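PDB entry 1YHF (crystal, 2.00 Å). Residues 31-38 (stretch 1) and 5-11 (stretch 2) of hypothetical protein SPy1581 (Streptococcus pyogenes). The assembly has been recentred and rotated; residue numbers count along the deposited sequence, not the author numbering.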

# COMPACT_ATOMS: atom_id res chain seq x y z
N SER A 31 -2.80 7.96 4.16
CA SER A 31 -3.49 6.95 3.43
C SER A 31 -4.82 7.42 2.92
O SER A 31 -5.49 8.26 3.53
CB SER A 31 -3.60 5.64 4.26
OG SER A 31 -4.49 5.74 5.35
N ARG A 32 -5.15 6.89 1.75
CA ARG A 32 -6.44 7.06 1.16
C ARG A 32 -6.97 5.67 0.95
O ARG A 32 -6.44 4.90 0.13
CB ARG A 32 -6.29 7.79 -0.17
CG ARG A 32 -7.59 8.27 -0.74
CD ARG A 32 -7.34 9.01 -2.04
NE ARG A 32 -6.74 10.34 -1.85
CZ ARG A 32 -7.41 11.49 -1.86
NH1 ARG A 32 -8.75 11.52 -1.98
NH2 ARG A 32 -6.73 12.63 -1.73
N THR A 33 -7.99 5.32 1.74
CA THR A 33 -8.54 3.97 1.74
C THR A 33 -9.70 3.82 0.76
O THR A 33 -10.82 4.29 1.02
CB THR A 33 -8.94 3.50 3.15
OG1 THR A 33 -7.83 3.66 4.04
CG2 THR A 33 -9.38 2.04 3.15
N LEU A 34 -9.41 3.16 -0.36
CA LEU A 34 -10.37 2.91 -1.45
C LEU A 34 -11.44 1.88 -1.15
O LEU A 34 -12.61 2.05 -1.51
CB LEU A 34 -9.58 2.50 -2.70
CG LEU A 34 -9.05 3.67 -3.55
CD1 LEU A 34 -8.67 4.93 -2.75
CD2 LEU A 34 -7.95 3.24 -4.42
N VAL A 35 -11.03 0.80 -0.48
CA VAL A 35 -11.93 -0.30 -0.14
C VAL A 35 -11.52 -0.83 1.22
O VAL A 35 -10.33 -1.02 1.48
CB VAL A 35 -11.86 -1.49 -1.14
CG1 VAL A 35 -12.87 -2.57 -0.75
CG2 VAL A 35 -12.15 -1.03 -2.55
N GLN A 36 -12.50 -1.04 2.08
CA GLN A 36 -12.23 -1.64 3.38
C GLN A 36 -13.37 -2.59 3.71
O GLN A 36 -14.34 -2.18 4.35
CB GLN A 36 -12.05 -0.55 4.46
CG GLN A 36 -11.75 -1.06 5.90
CD GLN A 36 -11.10 0.03 6.79
OE1 GLN A 36 -11.22 1.23 6.53
NE2 GLN A 36 -10.42 -0.41 7.84
N ARG A 37 -13.28 -3.83 3.24
CA ARG A 37 -14.33 -4.82 3.52
C ARG A 37 -13.72 -6.13 4.02
O ARG A 37 -12.51 -6.28 4.07
CB ARG A 37 -15.21 -5.08 2.29
CG ARG A 37 -14.41 -5.38 1.05
CD ARG A 37 -15.18 -6.12 -0.02
NE ARG A 37 -15.98 -5.24 -0.85
CZ ARG A 37 -16.33 -5.50 -2.11
NH1 ARG A 37 -15.92 -6.61 -2.73
NH2 ARG A 37 -17.08 -4.62 -2.77
N GLN A 38 -14.57 -7.09 4.36
CA GLN A 38 -14.07 -8.33 4.96
C GLN A 38 -13.02 -9.03 4.10
O GLN A 38 -11.99 -9.48 4.62
CB GLN A 38 -15.23 -9.28 5.24
CG GLN A 38 -14.85 -10.50 6.06
CD GLN A 38 -15.94 -11.54 6.07
OE1 GLN A 38 -16.92 -11.45 6.83
NE2 GLN A 38 -15.77 -12.56 5.23
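Stretch 2 5-11: SYINNIE

Residues 5-11 form an irregular segment, with neither helix nor strand; the touching parts, Arg32 to Arg37 and Tyr6 to Ile10, run antiparallel, 173° apart end to end. Its backbone is mostly extended but departs from this at Tyr6 (-121/-28°) and at Asn9, whose phi/psi of 65/28° lies in the left-handed region. The CA traces come closest where the chain of stretch 1 turns a corner at Leu34; the CA atoms of Leu34 and Asn8 are 4.7 Å apart, and 408 Å² of surface is buried in total.

Two hydrogen bonds link the stretches. Asn8 N donates to Leu34 O (2.8 Å, 170°), a nearly linear backbone link, and a CA-H...O contact from Leu34 CA to Asn8 O (3.4 Å) accompanies it. Two residues before Leu34, Arg32 NH1 donates to Asn9 O (3.0 Å, 176°); the carbonyl lies near the guanidinium plane, at its edge, as in-plane N-H donation requires.

Apolar packing centres on Leu34, which is buried and gives up the largest area to the contact. Leu34 CG lies 4.1 Å from Ile7 CG2 and 4.2 Å from Ile10 CG2, so two isoleucines bracketing Asn8 and Asn9 in sequence share one leucine. Val35 extends this patch, with Val35 CG2 4.5 Å from Ile7 CG1; the same methyl also lies 3.5 Å from the carbonyl Tyr6 O. Arg37 NH2 approaches Tyr6 CD1 at 4.5 Å, a loose contact between exposed side chains.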

# COMPACT_ATOMS: atom_id res chain seq x y z
N SER A 5 -21.47 3.03 -4.36
CA SER A 5 -20.09 3.21 -4.75
C SER A 5 -19.31 2.11 -4.05
O SER A 5 -19.63 1.77 -2.91
CB SER A 5 -19.59 4.61 -4.35
OG SER A 5 -18.17 4.69 -4.46
N TYR A 6 -18.31 1.56 -4.74
CA TYR A 6 -17.57 0.40 -4.26
C TYR A 6 -16.09 0.74 -4.12
O TYR A 6 -15.40 0.18 -3.28
CB TYR A 6 -17.78 -0.80 -5.21
CG TYR A 6 -19.25 -1.08 -5.40
CD1 TYR A 6 -20.00 -1.63 -4.36
CD2 TYR A 6 -19.90 -0.73 -6.58
CE1 TYR A 6 -21.35 -1.86 -4.50
CE2 TYR A 6 -21.27 -0.95 -6.73
CZ TYR A 6 -21.97 -1.52 -5.68
OH TYR A 6 -23.32 -1.75 -5.80
N ILE A 7 -15.64 1.68 -4.93
CA ILE A 7 -14.29 2.24 -4.82
C ILE A 7 -14.49 3.67 -4.33
O ILE A 7 -15.01 4.53 -5.05
CB ILE A 7 -13.51 2.16 -6.17
CG1 ILE A 7 -13.21 0.71 -6.51
CG2 ILE A 7 -12.23 3.01 -6.13
CD1 ILE A 7 -12.53 0.49 -7.86
N ASN A 8 -14.11 3.88 -3.07
CA ASN A 8 -14.44 5.09 -2.30
C ASN A 8 -13.26 6.01 -2.09
O ASN A 8 -12.12 5.62 -2.38
CB ASN A 8 -15.06 4.69 -0.96
CG ASN A 8 -16.33 3.88 -1.14
OD1 ASN A 8 -16.54 2.86 -0.49
ND2 ASN A 8 -17.16 4.32 -2.05
N ASN A 9 -13.53 7.25 -1.66
CA ASN A 9 -12.49 8.21 -1.26
C ASN A 9 -11.57 8.63 -2.40
O ASN A 9 -10.41 8.99 -2.18
CB ASN A 9 -11.65 7.67 -0.07
CG ASN A 9 -12.48 7.49 1.19
OD1 ASN A 9 -12.45 6.44 1.85
ND2 ASN A 9 -13.25 8.49 1.51
N ILE A 10 -12.13 8.59 -3.61
CA ILE A 10 -11.45 8.94 -4.83
C ILE A 10 -12.50 9.27 -5.89
O ILE A 10 -13.52 8.60 -5.98
CB ILE A 10 -10.47 7.80 -5.30
CG1 ILE A 10 -9.46 8.28 -6.32
CG2 ILE A 10 -11.21 6.52 -5.74
CD1 ILE A 10 -8.35 7.23 -6.58
N GLU A 11 -12.26 10.32 -6.65
CA GLU A 11 -13.20 10.76 -7.68
C GLU A 11 -13.34 9.76 -8.79
O GLU A 11 -12.36 9.13 -9.19
CB GLU A 11 -12.76 12.08 -8.28
CG GLU A 11 -12.27 13.04 -7.23
CD GLU A 11 -11.56 14.23 -7.83
OE1 GLU A 11 -10.31 14.33 -7.68
OE2 GLU A 11 -12.27 15.04 -8.47